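Local coordinates for protein tyrosinase (Burkholderia thailandensis, PDB 5ZRD) that probably hydroxylates monophenols to catechols and oxidises these to quinones at a pair of copper ions, with efficient catechol production at acidic pH, at residues G86-P91 with P347-S352; G299-M304 with I508-G513; G305-A310 with S465-W470; L367-P372 with T385-I390. One frame throughout, in Å; residues are numbered along the deposited sequence.

Contact 1 (G86-P91 with P347-S352); sequences GNVLFP and PGTNAS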
loop_
_atom_site.group_PDB
_atom_site.type_symbol
_atom_site.label_atom_id
_atom_site.label_comp_id
_atom_site.label_asym_id
_atom_site.label_seq_id
_atom_site.Cartn_x
_atom_site.Cartn_y
_atom_site.Cartn_z
ATOM N N GLY A 86 12.843 13.594 -21.675
ATOM C CA GLY A 86 11.883 14.645 -21.467
ATOM C C GLY A 86 12.286 15.590 -20.344
ATOM O O GLY A 86 11.400 16.230 -19.741
ATOM N N ASN A 87 13.580 15.724 -20.047
ATOM C CA ASN A 87 13.961 16.652 -19.000
ATOM C C ASN A 87 15.349 17.231 -19.297
ATOM O O ASN A 87 16.017 16.790 -20.206
ATOM C CB ASN A 87 13.839 15.987 -17.630
ATOM C CG ASN A 87 14.929 14.970 -17.363
ATOM O OD1 ASN A 87 16.073 15.162 -17.779
ATOM N ND2 ASN A 87 14.591 13.941 -16.592
ATOM N N VAL A 88 15.775 18.230 -18.528
ATOM C CA VAL A 88 16.984 19.008 -18.913
ATOM C C VAL A 88 18.272 18.185 -18.743
ATOM O O VAL A 88 19.332 18.592 -19.210
ATOM C CB VAL A 88 17.071 20.326 -18.122
ATOM C CG1 VAL A 88 15.959 21.275 -18.535
ATOM C CG2 VAL A 88 17.032 20.091 -16.617
ATOM N N LEU A 89 18.207 17.042 -18.100
ATOM C CA LEU A 89 19.375 16.168 -17.997
ATOM C C LEU A 89 19.510 15.280 -19.242
ATOM O O LEU A 89 20.440 14.501 -19.312
ATOM C CB LEU A 89 19.234 15.313 -16.734
ATOM C CG LEU A 89 19.071 16.109 -15.437
ATOM C CD1 LEU A 89 19.110 15.187 -14.233
ATOM C CD2 LEU A 89 20.142 17.174 -15.319
ATOM N N PHE A 90 18.636 15.392 -20.236
ATOM C CA PHE A 90 18.751 14.466 -21.378
ATOM C C PHE A 90 20.162 14.541 -22.015
ATOM O O PHE A 90 20.815 13.525 -22.232
ATOM C CB PHE A 90 17.602 14.666 -22.377
ATOM C CG PHE A 90 17.873 14.048 -23.720
ATOM C CD1 PHE A 90 17.563 12.727 -23.966
ATOM C CD2 PHE A 90 18.522 14.749 -24.712
ATOM C CE1 PHE A 90 17.856 12.136 -25.188
ATOM C CE2 PHE A 90 18.794 14.178 -25.939
ATOM C CZ PHE A 90 18.461 12.865 -26.178
ATOM N N PRO A 91 20.624 15.716 -22.386
ATOM C CA PRO A 91 21.895 15.806 -23.119
ATOM C C PRO A 91 23.127 15.381 -22.304
ATOM O O PRO A 91 24.008 14.695 -22.820
ATOM C CB PRO A 91 22.024 17.301 -23.435
ATOM C CG PRO A 91 20.593 17.758 -23.533
ATOM C CD PRO A 91 19.914 16.994 -22.420
ATOM N N PRO A 347 9.079 23.740 -16.964
ATOM C CA PRO A 347 8.743 22.360 -17.293
ATOM C C PRO A 347 9.956 21.696 -17.944
ATOM O O PRO A 347 10.595 22.307 -18.801
ATOM C CB PRO A 347 7.545 22.479 -18.244
ATOM C CG PRO A 347 6.853 23.692 -17.708
ATOM C CD PRO A 347 8.023 24.629 -17.454
ATOM N N GLY A 348 10.248 20.466 -17.530
ATOM C CA GLY A 348 11.498 19.784 -17.923
ATOM C C GLY A 348 12.528 19.781 -16.794
ATOM O O GLY A 348 13.493 19.067 -16.883
ATOM N N THR A 349 12.317 20.553 -15.732
ATOM C CA THR A 349 13.296 20.624 -14.624
ATOM C C THR A 349 12.771 19.877 -13.404
ATOM O O THR A 349 13.341 20.039 -12.333
ATOM C CB THR A 349 13.622 22.055 -14.182
ATOM O OG1 THR A 349 12.423 22.678 -13.751
ATOM C CG2 THR A 349 14.225 22.900 -15.270
ATOM N N ASN A 350 11.730 19.061 -13.582
ATOM C CA ASN A 350 11.222 18.258 -12.500
ATOM C C ASN A 350 11.360 16.737 -12.743
ATOM O O ASN A 350 11.139 16.175 -13.834
ATOM C CB ASN A 350 9.770 18.585 -12.202
ATOM C CG ASN A 350 9.545 18.392 -10.717
ATOM O OD1 ASN A 350 9.902 19.255 -9.910
ATOM N ND2 ASN A 350 9.074 17.224 -10.335
ATOM N N ALA A 351 11.683 16.040 -11.667
ATOM C CA ALA A 351 11.730 14.604 -11.688
ATOM C C ALA A 351 10.381 14.015 -12.111
ATOM O O ALA A 351 10.355 12.890 -12.661
ATOM C CB ALA A 351 12.118 14.084 -10.329
ATOM N N SER A 352 9.273 14.707 -11.835
ATOM C CA SER A 352 7.938 14.156 -12.149
ATOM C C SER A 352 7.664 14.249 -13.653
ATOM O O SER A 352 6.726 13.648 -14.127
ATOM C CB SER A 352 6.826 14.828 -11.370
ATOM O OG SER A 352 6.975 14.599 -9.982
HETATM O O HOH W 1 11.741 14.005 -15.317
#

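Contact 2 (G299-M304 with I508-G513); sequences GANGDM and IHRGGG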
loop_
_atom_site.group_PDB
_atom_site.type_symbol
_atom_site.label_atom_id
_atom_site.label_comp_id
_atom_site.label_asym_id
_atom_site.label_seq_id
_atom_site.Cartn_x
_atom_site.Cartn_y
_atom_site.Cartn_z
ATOM N N GLY A 299 4.142 -2.732 -36.246
ATOM C CA GLY A 299 4.324 -4.059 -35.642
ATOM C C GLY A 299 5.784 -4.472 -35.522
ATOM O O GLY A 299 6.062 -5.507 -34.893
ATOM N N ALA A 300 6.727 -3.692 -36.093
ATOM C CA ALA A 300 8.164 -3.980 -35.895
ATOM C C ALA A 300 8.651 -3.448 -34.531
ATOM O O ALA A 300 9.076 -2.316 -34.383
ATOM C CB ALA A 300 8.983 -3.427 -37.030
ATOM N N ASN A 301 8.572 -4.284 -33.520
ATOM C CA ASN A 301 8.853 -3.846 -32.149
ATOM C C ASN A 301 10.347 -4.059 -31.838
ATOM O O ASN A 301 10.740 -4.868 -30.973
ATOM C CB ASN A 301 7.974 -4.582 -31.145
ATOM C CG ASN A 301 6.520 -4.164 -31.173
ATOM O OD1 ASN A 301 6.181 -2.999 -31.420
ATOM N ND2 ASN A 301 5.652 -5.087 -30.797
ATOM N N GLY A 302 11.165 -3.303 -32.538
ATOM C CA GLY A 302 12.610 -3.394 -32.399
ATOM C C GLY A 302 13.111 -2.760 -31.111
ATOM O O GLY A 302 12.443 -1.948 -30.500
ATOM N N ASP A 303 14.293 -3.153 -30.681
ATOM C CA ASP A 303 14.731 -2.729 -29.378
ATOM C C ASP A 303 14.893 -1.213 -29.283
ATOM O O ASP A 303 14.493 -0.624 -28.295
ATOM C CB ASP A 303 15.989 -3.489 -28.949
ATOM C CG ASP A 303 15.715 -4.950 -28.692
ATOM O OD1 ASP A 303 15.772 -5.708 -29.684
ATOM O OD2 ASP A 303 15.422 -5.336 -27.521
ATOM N N MET A 304 15.400 -0.590 -30.343
ATOM C CA MET A 304 15.664 0.862 -30.395
ATOM C C MET A 304 14.367 1.694 -30.338
ATOM O O MET A 304 14.432 2.887 -30.105
ATOM C CB MET A 304 16.424 1.213 -31.681
ATOM C CG MET A 304 17.931 1.041 -31.571
ATOM S SD MET A 304 18.734 2.260 -30.507
ATOM C CE MET A 304 18.533 3.750 -31.468
ATOM N N ILE A 508 0.645 7.061 -35.750
ATOM C CA ILE A 508 1.238 5.781 -36.040
ATOM C C ILE A 508 1.735 5.209 -34.710
ATOM O O ILE A 508 2.608 5.811 -34.076
ATOM C CB ILE A 508 2.367 5.919 -37.075
ATOM C CG1 ILE A 508 1.888 6.610 -38.359
ATOM C CG2 ILE A 508 2.994 4.563 -37.362
ATOM C CD1 ILE A 508 3.021 6.985 -39.303
ATOM N N HIS A 509 1.189 4.071 -34.299
ATOM C CA HIS A 509 1.390 3.622 -32.942
ATOM C C HIS A 509 1.627 2.108 -32.905
ATOM O O HIS A 509 1.496 1.416 -33.904
ATOM C CB HIS A 509 0.210 4.048 -32.089
ATOM C CG HIS A 509 -1.070 3.537 -32.620
ATOM N ND1 HIS A 509 -1.601 2.345 -32.191
ATOM C CD2 HIS A 509 -1.892 4.015 -33.579
ATOM C CE1 HIS A 509 -2.732 2.123 -32.839
ATOM N NE2 HIS A 509 -2.932 3.132 -33.705
ATOM N N ARG A 510 2.008 1.612 -31.742
ATOM C CA ARG A 510 2.262 0.172 -31.579
ATOM C C ARG A 510 0.947 -0.623 -31.476
ATOM O O ARG A 510 0.921 -1.839 -31.716
ATOM C CB ARG A 510 3.109 -0.050 -30.333
ATOM C CG ARG A 510 4.449 0.675 -30.349
ATOM C CD ARG A 510 5.317 0.177 -31.464
ATOM N NE ARG A 510 6.752 0.320 -31.234
ATOM C CZ ARG A 510 7.658 -0.091 -32.099
ATOM N NH1 ARG A 510 7.266 -0.463 -33.310
ATOM N NH2 ARG A 510 8.932 -0.154 -31.755
ATOM N N GLY A 511 -0.136 0.038 -31.099
ATOM C CA GLY A 511 -1.426 -0.645 -30.827
ATOM C C GLY A 511 -1.288 -1.841 -29.879
ATOM O O GLY A 511 -1.795 -2.925 -30.178
ATOM N N GLY A 512 -0.591 -1.657 -28.752
ATOM C CA GLY A 512 -0.385 -2.728 -27.763
ATOM C C GLY A 512 0.745 -3.690 -28.129
ATOM O O GLY A 512 1.324 -4.334 -27.239
ATOM N N GLY A 513 1.064 -3.820 -29.421
ATOM C CA GLY A 513 2.041 -4.814 -29.900
ATOM C C GLY A 513 1.510 -6.237 -29.784
ATOM O O GLY A 513 2.295 -7.195 -29.757
#

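Contact 3 (G305-A310 with S465-W470); sequences GENNTA and SILSRW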
loop_
_atom_site.group_PDB
_atom_site.type_symbol
_atom_site.label_atom_id
_atom_site.label_comp_id
_atom_site.label_asym_id
_atom_site.label_seq_id
_atom_site.Cartn_x
_atom_site.Cartn_y
_atom_site.Cartn_z
ATOM N N GLY A 305 13.196 1.086 -30.532
ATOM C CA GLY A 305 11.947 1.814 -30.732
ATOM C C GLY A 305 11.314 2.338 -29.462
ATOM O O GLY A 305 10.408 3.134 -29.561
ATOM N N GLU A 306 11.788 1.890 -28.292
ATOM C CA GLU A 306 11.288 2.268 -26.995
ATOM C C GLU A 306 12.498 2.313 -26.036
ATOM O O GLU A 306 13.589 1.785 -26.337
ATOM C CB GLU A 306 10.275 1.253 -26.454
ATOM C CG GLU A 306 8.843 1.427 -26.968
ATOM C CD GLU A 306 8.520 1.035 -28.413
ATOM O OE1 GLU A 306 9.304 0.313 -29.041
ATOM O OE2 GLU A 306 7.456 1.470 -28.903
ATOM N N ASN A 307 12.343 2.947 -24.884
ATOM C CA ASN A 307 13.488 3.178 -24.054
ATOM C C ASN A 307 13.849 1.888 -23.290
ATOM O O ASN A 307 14.941 1.774 -22.742
ATOM C CB ASN A 307 13.248 4.374 -23.147
ATOM C CG ASN A 307 13.490 5.697 -23.842
ATOM O OD1 ASN A 307 12.787 6.669 -23.570
ATOM N ND2 ASN A 307 14.460 5.745 -24.740
ATOM N N ASN A 308 12.962 0.893 -23.276
ATOM C CA ASN A 308 13.113 -0.276 -22.376
ATOM C C ASN A 308 14.445 -1.001 -22.604
ATOM O O ASN A 308 15.205 -1.203 -21.667
ATOM C CB ASN A 308 11.959 -1.250 -22.570
ATOM C CG ASN A 308 10.663 -0.689 -22.059
ATOM O OD1 ASN A 308 10.148 -1.099 -21.009
ATOM N ND2 ASN A 308 10.187 0.308 -22.763
ATOM N N THR A 309 14.742 -1.350 -23.855
ATOM C CA THR A 309 15.920 -2.156 -24.170
ATOM C C THR A 309 16.721 -1.562 -25.332
ATOM O O THR A 309 17.632 -2.195 -25.848
ATOM C CB THR A 309 15.503 -3.594 -24.527
ATOM O OG1 THR A 309 14.569 -3.628 -25.619
ATOM C CG2 THR A 309 14.870 -4.288 -23.345
ATOM N N ALA A 310 16.459 -0.333 -25.725
ATOM C CA ALA A 310 17.260 0.298 -26.800
ATOM C C ALA A 310 18.754 0.262 -26.479
ATOM O O ALA A 310 19.590 0.176 -27.366
ATOM C CB ALA A 310 16.826 1.721 -26.972
ATOM N N SER A 465 7.677 12.699 -33.136
ATOM C CA SER A 465 8.009 11.408 -32.612
ATOM C C SER A 465 7.984 11.448 -31.080
ATOM O O SER A 465 8.755 12.162 -30.466
ATOM C CB SER A 465 9.366 10.987 -33.119
ATOM O OG SER A 465 9.339 10.623 -34.506
ATOM N N ILE A 466 7.125 10.655 -30.473
ATOM C CA ILE A 466 7.126 10.463 -29.017
ATOM C C ILE A 466 7.798 9.112 -28.717
ATOM O O ILE A 466 7.203 8.009 -28.844
ATOM C CB ILE A 466 5.703 10.545 -28.433
ATOM C CG1 ILE A 466 4.992 11.871 -28.733
ATOM C CG2 ILE A 466 5.749 10.338 -26.925
ATOM C CD1 ILE A 466 4.468 11.997 -30.135
ATOM N N LEU A 467 9.066 9.193 -28.378
ATOM C CA LEU A 467 9.804 8.024 -27.915
ATOM C C LEU A 467 9.349 7.737 -26.505
ATOM O O LEU A 467 9.506 8.592 -25.641
ATOM C CB LEU A 467 11.295 8.332 -27.898
ATOM C CG LEU A 467 12.216 7.236 -27.394
ATOM C CD1 LEU A 467 12.114 5.997 -28.268
ATOM C CD2 LEU A 467 13.651 7.740 -27.361
ATOM N N SER A 468 8.737 6.589 -26.318
ATOM C CA SER A 468 8.199 6.295 -25.018
ATOM C C SER A 468 8.700 4.913 -24.580
ATOM O O SER A 468 9.841 4.542 -24.870
ATOM C CB SER A 468 6.707 6.432 -25.032
ATOM O OG SER A 468 6.177 6.240 -23.723
ATOM N N ARG A 469 7.847 4.133 -23.947
ATOM C CA ARG A 469 8.278 2.954 -23.213
ATOM C C ARG A 469 7.162 1.903 -23.282
ATOM O O ARG A 469 5.979 2.279 -23.415
ATOM C CB ARG A 469 8.518 3.382 -21.764
ATOM C CG ARG A 469 7.276 4.019 -21.156
ATOM C CD ARG A 469 7.331 4.222 -19.661
ATOM N NE ARG A 469 7.337 2.903 -19.070
ATOM C CZ ARG A 469 7.491 2.656 -17.780
ATOM N NH1 ARG A 469 7.470 1.401 -17.356
ATOM N NH2 ARG A 469 7.648 3.666 -16.939
ATOM N N TRP A 470 7.498 0.620 -23.206
ATOM C CA TRP A 470 6.472 -0.368 -22.927
ATOM C C TRP A 470 6.070 -0.243 -21.459
ATOM O O TRP A 470 6.946 -0.015 -20.645
ATOM C CB TRP A 470 7.001 -1.773 -23.206
ATOM C CG TRP A 470 7.445 -1.973 -24.615
ATOM C CD1 TRP A 470 8.716 -2.203 -25.046
ATOM C CD2 TRP A 470 6.610 -1.948 -25.784
ATOM N NE1 TRP A 470 8.731 -2.341 -26.404
ATOM C CE2 TRP A 470 7.453 -2.194 -26.887
ATOM C CE3 TRP A 470 5.240 -1.777 -25.995
ATOM C CZ2 TRP A 470 6.970 -2.259 -28.196
ATOM C CZ3 TRP A 470 4.756 -1.863 -27.283
ATOM C CH2 TRP A 470 5.613 -2.117 -28.366
HETATM O O HOH W 2 10.686 -1.892 -28.539
HETATM O O HOH W 3 11.998 9.308 -24.286
#

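Contact 4 (L367-P372 with T385-I390); sequences LNLTTP and TSEDCI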
loop_
_atom_site.group_PDB
_atom_site.type_symbol
_atom_site.label_atom_id
_atom_site.label_comp_id
_atom_site.label_asym_id
_atom_site.label_seq_id
_atom_site.Cartn_x
_atom_site.Cartn_y
_atom_site.Cartn_z
ATOM N N LEU A 367 15.466 18.976 -10.791
ATOM C CA LEU A 367 16.619 18.616 -11.568
ATOM C C LEU A 367 17.346 19.894 -11.989
ATOM O O LEU A 367 16.706 20.844 -12.497
ATOM C CB LEU A 367 16.184 17.838 -12.814
ATOM C CG LEU A 367 15.251 16.663 -12.565
ATOM C CD1 LEU A 367 14.853 15.976 -13.872
ATOM C CD2 LEU A 367 15.913 15.669 -11.641
ATOM N N ASN A 368 18.672 19.883 -11.822
ATOM C CA ASN A 368 19.518 21.035 -12.147
ATOM C C ASN A 368 20.949 20.553 -12.489
ATOM O O ASN A 368 21.177 19.351 -12.689
ATOM C CB ASN A 368 19.445 22.029 -10.989
ATOM C CG ASN A 368 19.942 21.388 -9.714
ATOM O OD1 ASN A 368 21.099 20.980 -9.659
ATOM N ND2 ASN A 368 19.054 21.192 -8.751
ATOM N N LEU A 369 21.918 21.462 -12.585
ATOM C CA LEU A 369 23.281 21.094 -13.091
ATOM C C LEU A 369 24.087 20.359 -12.017
ATOM O O LEU A 369 25.153 19.810 -12.307
ATOM C CB LEU A 369 24.026 22.355 -13.538
ATOM C CG LEU A 369 23.371 23.105 -14.699
ATOM C CD1 LEU A 369 23.825 24.555 -14.739
ATOM C CD2 LEU A 369 23.647 22.413 -16.018
ATOM N N THR A 370 23.535 20.353 -10.804
ATOM C CA THR A 370 24.066 19.722 -9.590
ATOM C C THR A 370 23.547 18.286 -9.458
ATOM O O THR A 370 24.077 17.510 -8.684
ATOM C CB THR A 370 23.680 20.615 -8.391
ATOM O OG1 THR A 370 24.799 21.484 -8.286
ATOM C CG2 THR A 370 23.430 19.934 -7.065
ATOM N N THR A 371 22.472 17.944 -10.164
ATOM C CA THR A 371 21.835 16.637 -9.957
ATOM C C THR A 371 22.795 15.530 -10.402
ATOM O O THR A 371 23.337 15.596 -11.501
ATOM C CB THR A 371 20.482 16.548 -10.676
ATOM O OG1 THR A 371 19.654 17.627 -10.248
ATOM C CG2 THR A 371 19.749 15.260 -10.388
ATOM N N PRO A 372 23.012 14.523 -9.528
ATOM C CA PRO A 372 23.732 13.286 -9.818
ATOM C C PRO A 372 23.227 12.654 -11.125
ATOM O O PRO A 372 22.003 12.479 -11.298
ATOM C CB PRO A 372 23.399 12.315 -8.677
ATOM C CG PRO A 372 22.925 13.189 -7.580
ATOM C CD PRO A 372 22.244 14.334 -8.292
ATOM N N THR A 385 27.976 14.913 -12.133
ATOM C CA THR A 385 26.892 15.841 -12.402
ATOM C C THR A 385 27.111 16.479 -13.771
ATOM O O THR A 385 28.161 16.335 -14.368
ATOM C CB THR A 385 26.838 17.015 -11.407
ATOM O OG1 THR A 385 27.983 17.829 -11.678
ATOM C CG2 THR A 385 26.771 16.579 -9.956
ATOM N N SER A 386 26.107 17.227 -14.209
ATOM C CA SER A 386 26.180 17.969 -15.435
ATOM C C SER A 386 27.346 18.964 -15.381
ATOM O O SER A 386 27.916 19.276 -16.424
ATOM C CB SER A 386 24.888 18.684 -15.717
ATOM O OG SER A 386 23.843 17.779 -16.019
ATOM N N GLU A 387 27.714 19.434 -14.185
ATOM C CA GLU A 387 28.734 20.509 -14.038
ATOM C C GLU A 387 30.101 19.936 -14.431
ATOM O O GLU A 387 30.933 20.651 -14.928
ATOM C CB GLU A 387 28.659 21.128 -12.633
ATOM C CG GLU A 387 29.178 22.560 -12.545
ATOM C CD GLU A 387 28.206 23.718 -12.784
ATOM O OE1 GLU A 387 27.197 23.801 -12.047
ATOM O OE2 GLU A 387 28.492 24.578 -13.674
ATOM N N ASP A 388 30.260 18.620 -14.296
ATOM C CA ASP A 388 31.465 17.899 -14.665
ATOM C C ASP A 388 31.628 17.580 -16.160
ATOM O O ASP A 388 32.692 17.077 -16.510
ATOM C CB ASP A 388 31.511 16.573 -13.896
ATOM C CG ASP A 388 31.484 16.768 -12.390
ATOM O OD1 ASP A 388 32.294 17.584 -11.906
ATOM O OD2 ASP A 388 30.642 16.147 -11.690
ATOM N N CYS A 389 30.637 17.870 -17.039
ATOM C CA CYS A 389 30.742 17.455 -18.493
ATOM C C CYS A 389 30.174 18.514 -19.443
ATOM O O CYS A 389 29.647 18.217 -20.562
ATOM C CB CYS A 389 30.061 16.119 -18.757
ATOM S SG CYS A 389 28.327 16.075 -18.235
ATOM N N ILE A 390 30.369 19.771 -19.067
ATOM C CA ILE A 390 29.993 20.864 -19.966
ATOM C C ILE A 390 30.998 20.953 -21.127
ATOM O O ILE A 390 30.634 21.005 -22.315
ATOM C CB ILE A 390 29.837 22.172 -19.174
ATOM C CG1 ILE A 390 28.808 21.975 -18.055
ATOM C CG2 ILE A 390 29.472 23.327 -20.102
ATOM C CD1 ILE A 390 28.576 23.168 -17.181
HETATM O O HOH W 4 23.002 17.484 -13.248
#

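Contact 1 (G86-P91 with P347-S352)
Asn-87 sits just ahead of helix 90-108, in the short link between the copper ligands His-85 and His-94. Its CB rests 3.2 Å from Gly-348 O in the facing loop. From there CG takes the crowded position between the backbone N and the carbonyl carbon (chi1 73°), which brings the amide round to its own turn. OD1 accepts from Leu-89 N at 2.9 Å, with the donor in the plane of the side-chain carbonyl: a capping bond on the type I turn from Asn-87 to Phe-90. ND2, the other tip, is bonded to Asn-84 OD1 and also donates to a water 3.1 Å away; that water lies 2.7 Å from Asn-350 O, to which it can donate.

The direct bond between the segments runs from Val-88 N to Gly-348 O, 2.9 Å long and bent to 146° at the hydrogen; the donor lies above the carbonyl plane. Both methyls of Val-88 flank the same oxygen, and CG1 goes on to meet Thr-349 CG2 at 4.0 Å as the two side chains cross obliquely. Thr-349 OG1 is bonded to Tyr-346 O.

Both tips of the buried amide are therefore engaged, which fixes its rotation, while one N-H, probably aided by the water, anchors the 347-352 loop beside the link between His-85 and His-94, two ligands of one copper.

Contact 2 (G299-M304 with I508-G513)
Arg-510 leaves the end of strand 502-509 with CG beside its backbone N, bends at chi2 (-63°) and then straightens, which carries the guanidinium across to 299-304. Asn-301 turns its CG beside its backbone N (chi1 -72°) and so meets the arginine tip to tip, the amide and guanidinium planes almost perpendicular, 87° apart.

Asn-301 OD1 is poised over one face of the guanidinium, 3.3 Å from Arg-510 CZ and offset toward the rim. The oxygen touches this face without accepting a hydrogen bond, its angles to NE and NH1 being too poor. Near the plane, Arg-510 NH1 donates to Ala-300 O at 2.8 Å, coming in from well above the plane of that carbonyl. Ala-300 O also takes a weak bond from Gly-302 N, closing the inverse gamma turn centred on Asn-301. On its far branch, Asn-301 ND2 packs at 3.7 Å against CA of the poorly ordered Gly-513.

Further bonds grip the buried guanidinium: NH1 to Ala-298 O, NH2 to Gly-285 O, and NE in a salt bridge with Glu-306. With carbonyl oxygens and a carboxylate around it, the arginine probably stays charged, and it clamps the strand end to the gamma turn.

Contact 3 (G305-A310 with S465-W470)
One backbone hydrogen bond joins the two segments: Asn-307 N donates to Ser-468 O at 3.0 Å, nearly along the C=O axis. The same oxygen receives a CA-H...O contact from Glu-306, its CA 3.4 Å away.

Stacking comes next. Glu-306 sets CG beside its backbone N and bends at chi2 (73°), laying the chain over one face of the Trp-470 indole. CG makes a CH-pi contact 3.9 Å from the centroid of the five-membered ring, and the carboxylate lies stacked above the CE2-CZ2 rim, its plane 26° from that of the ring. Asn-308 crosses the indole at about a right angle, near CD1.

Leu-467, with CG anti to the backbone N, supplies the methyl contacts: CD1 lies 3.6 Å from Gly-305 O and CD2 3.4 Å from Asn-307 ND2, the two side chains crossing at about a right angle.

Two waters complete the set. One donates to Glu-306 OE1 (2.7 Å) and accepts from Trp-470 NE1 (2.9 Å); the other lies between Asn-307 OD1 and Leu-467 O.

Glu-306 OE2 is held by Arg-510 and Ser-440 N, so both carboxylate oxygens are satisfied, which probably favours the ionised form. The stack fixes this part of the loop, while backbone bond, methyl contact and second water hold Asn-307 and Leu-467, which line the bound oxygen atom's pocket, together beside the copper pair.

Contact 4 (L367-P372 with T385-I390)
A type I turn, from Asn-368 to Thr-371, and the start of the 3-10 segment 386-388 meet here. The bond from Thr-371 N to Asn-368 O closes the first, and Asn-368 N reinforces it by donating to Thr-371 OG1 at 2.9 Å. Thr-370 N and Asn-368 OD1 fit an Asx turn, although the place of OD1 is less sure. In the second, Thr-385 OG1 lies between the backbone N and the carbonyl carbon (chi1 69°) and accepts from Glu-387 N at 3.0 Å. Asp-388 answers from the other end: its OD2 takes Thr-385 N on the anti lone pair at 3.0 Å, and Thr-385 OG1 from above the carboxylate plane.

Between the turns, Leu-369 O accepts a weak bond from Glu-387 N at 3.2 Å. A water does much of the joining, donating to Asn-368 O (2.7 Å) and Thr-371 O (2.6 Å) and accepting from Ser-386 N. Carbon contacts add to this: Leu-369 CD2 lies against Ser-386 CB at 3.9 Å, and the Thr-385 methyl CG2 sits 3.1 Å from Thr-370 O. Ser-386 OG reaches Thr-92 OG1, linking this loop to helix 90-108, and Asp-388 OD1 forms a salt bridge with Lys-378.

Thr-385 thus makes an ST turn, with an aspartate three residues on bonding back to its N, a pairing that resembles the capping box of helix starts.

In the fold
From the N terminus, 86-91 comes first and waits for 347-352, so contact 1 closes a long loop holding much of the helical copper domain. Before it closes, 299-304 and 305-310 have opened contacts 2 and 3, which therefore cross contact 1. Contact 4 follows contact 1 in series, a short loop sealed at 385-390 and nested inside contact 3, itself nested inside contact 2. Contacts 1 and 4 adjoin through Thr-349 O and Leu-367 N and through packing of the turn ahead of helix 90-108 on 367-368. Contacts 2 and 3 adjoin; between them they tie the ends of strands 502-509 and 456-466 to the loop before helix 315-334.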